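Local structure of TRAP dicarboxylate transporter-DctP subunit (Rhodobacter sphaeroides, 4PE3) at residues H32-S37 / E67-G72. The protein probably binds a small organic acid in the periplasm and delivers it to a TRAP-type membrane transporter. Residues are numbered along the deposited sequence; the frame is centred on the assembly and turned at random. Where two conformers were deposited one is given.
Sequences HFRFQS and ELMPVG
Met-69, a selenomethionine, lies against Arg-34 and Gln-36 on one face of a parallel strand pair and gives up more surface to the contact than any other residue. In the given one of its two conformers, CG is anti to the carbonyl carbon (chi1 -60°) and a further bend at chi3 folds the chain back over strand 32-37, bringing Met-69 CE to 3.6 Å from Phe-35 O. Met-69 SE sits above one face of the Arg-34 guanidinium, displaced toward its rim, 3.9 Å from Arg-34 NH2; these contacts need not be permanent. Beneath these side chains four backbone hydrogen bonds, each 2.9 Å from N to O, form the parallel ladder: Glu-67 N to Phe-33 O, Phe-35 N to Glu-67 O, Met-69 N to Phe-35 O and Ser-37 N to Met-69 O. The last is the straightest, 176° at the hydrogen, and the strand directions differ by 25°. The two strands are joined through helix 44-59 as a beta-alpha-beta unit, and place 65-69 at the outer edge of the five-stranded sheet of this family 7 solute-binding protein. On the opposite face Phe-35 meets Val-245 and Met-247, while Leu-68 meets helix 44-59.

Beyond Met-69, where strand 65-69 gives way to loop, the Gln-36 side chain runs alongside residues 70-72: Gln-36 CG is 3.6 Å from Pro-70 O, and the amide is hydrogen-bonded at OE1 to Ile-74 N and at NE2 to Val-75 O. An alanine here would remove both hydrogen bonds and is likely to leave the loop after Val-71 less firmly tied to strand 32-37. This end is tight too, with Val-71 CB 3.2 Å from Ser-37 O. Toward solvent the contact is looser: exposed Glu-67 has OE2 near the guanidinium edge, yet 4.4 Å from Arg-34 NE, too far apart for a salt bridge, so any attraction there is probably weak.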
# COMPACT_ATOMS: atom_id res chain seq x y z
N HIS A 32 -1.39 24.76 -14.58
CA HIS A 32 -2.04 23.57 -15.09
C HIS A 32 -1.03 22.43 -15.06
O HIS A 32 -0.03 22.46 -15.78
CB HIS A 32 -2.56 23.84 -16.50
CG HIS A 32 -3.41 25.06 -16.60
ND1 HIS A 32 -4.76 25.06 -16.32
CD2 HIS A 32 -3.10 26.34 -16.94
CE1 HIS A 32 -5.25 26.28 -16.49
NE2 HIS A 32 -4.26 27.07 -16.87
N PHE A 33 -1.26 21.44 -14.20
CA PHE A 33 -0.30 20.35 -14.02
C PHE A 33 -0.89 19.01 -14.43
O PHE A 33 -1.92 18.59 -13.90
CB PHE A 33 0.09 20.22 -12.55
CG PHE A 33 0.74 21.45 -11.96
CD1 PHE A 33 1.73 22.16 -12.63
CD2 PHE A 33 0.35 21.88 -10.70
CE1 PHE A 33 2.31 23.27 -12.04
CE2 PHE A 33 0.93 23.00 -10.13
CZ PHE A 33 1.90 23.68 -10.80
N ARG A 34 -0.18 18.30 -15.29
CA ARG A 34 -0.61 16.98 -15.77
C ARG A 34 0.02 15.87 -14.92
O ARG A 34 1.26 15.80 -14.80
CB ARG A 34 -0.20 16.83 -17.23
CG ARG A 34 -0.32 18.13 -18.02
CD ARG A 34 0.53 18.09 -19.27
NE ARG A 34 -0.12 17.30 -20.31
CZ ARG A 34 0.49 16.40 -21.08
NH1 ARG A 34 1.79 16.15 -20.95
NH2 ARG A 34 -0.21 15.76 -22.01
N PHE A 35 -0.83 15.05 -14.32
CA PHE A 35 -0.40 13.94 -13.49
C PHE A 35 -0.77 12.62 -14.12
O PHE A 35 -1.90 12.47 -14.58
CB PHE A 35 -1.11 14.00 -12.15
CG PHE A 35 -0.45 14.87 -11.14
CD1 PHE A 35 -0.29 16.23 -11.37
CD2 PHE A 35 0.00 14.33 -9.94
CE1 PHE A 35 0.31 17.02 -10.42
CE2 PHE A 35 0.61 15.14 -9.00
CZ PHE A 35 0.77 16.47 -9.25
N GLN A 36 0.14 11.67 -14.18
CA GLN A 36 -0.16 10.35 -14.67
C GLN A 36 -0.36 9.36 -13.53
O GLN A 36 0.44 9.31 -12.58
CB GLN A 36 0.92 9.85 -15.59
CG GLN A 36 0.46 8.61 -16.32
CD GLN A 36 1.43 8.13 -17.36
OE1 GLN A 36 1.54 8.72 -18.44
NE2 GLN A 36 2.16 7.07 -17.03
N SER A 37 -1.44 8.59 -13.60
CA SER A 37 -1.79 7.58 -12.61
C SER A 37 -1.11 6.28 -12.96
O SER A 37 -0.72 6.05 -14.10
CB SER A 37 -3.30 7.39 -12.66
OG SER A 37 -3.71 6.43 -11.69
N GLU A 67 -4.67 17.85 -14.40
CA GLU A 67 -5.18 16.95 -15.43
C GLU A 67 -4.72 15.54 -15.11
O GLU A 67 -3.54 15.24 -15.19
CB GLU A 67 -4.66 17.39 -16.78
CG GLU A 67 -5.24 16.60 -17.91
CD GLU A 67 -5.26 17.40 -19.19
OE1 GLU A 67 -6.24 17.22 -19.94
OE2 GLU A 67 -4.33 18.19 -19.43
N LEU A 68 -5.67 14.66 -14.77
CA LEU A 68 -5.36 13.29 -14.39
C LEU A 68 -5.41 12.35 -15.60
O LEU A 68 -6.44 12.24 -16.26
CB LEU A 68 -6.38 12.83 -13.33
CG LEU A 68 -6.25 11.40 -12.81
CD1 LEU A 68 -5.01 11.26 -11.94
CD2 LEU A 68 -7.54 10.99 -12.06
N MSE A 69 -4.32 11.65 -15.87
CA MSE A 69 -4.20 10.83 -17.07
C MSE A 69 -3.98 9.37 -16.68
O MSE A 69 -3.16 9.08 -15.83
CB MSE A 69 -3.04 11.34 -17.91
CG MSE A 69 -3.20 12.79 -18.36
SE MSE A 69 -1.58 13.54 -19.16
CE MSE A 69 -0.30 13.09 -17.77
N PRO A 70 -4.69 8.44 -17.31
CA PRO A 70 -4.50 7.03 -16.95
C PRO A 70 -3.08 6.54 -17.23
O PRO A 70 -2.32 7.14 -17.99
CB PRO A 70 -5.49 6.28 -17.85
CG PRO A 70 -6.38 7.30 -18.42
CD PRO A 70 -5.72 8.63 -18.35
N VAL A 71 -2.72 5.44 -16.58
CA VAL A 71 -1.40 4.84 -16.74
C VAL A 71 -1.06 4.65 -18.21
O VAL A 71 -1.89 4.21 -19.00
CB VAL A 71 -1.34 3.50 -15.98
CG1 VAL A 71 -2.33 2.51 -16.56
CG2 VAL A 71 0.10 2.97 -15.96
N GLY A 72 0.18 5.00 -18.54
CA GLY A 72 0.72 4.79 -19.87
C GLY A 72 0.33 5.82 -20.90
O GLY A 72 0.67 5.66 -22.07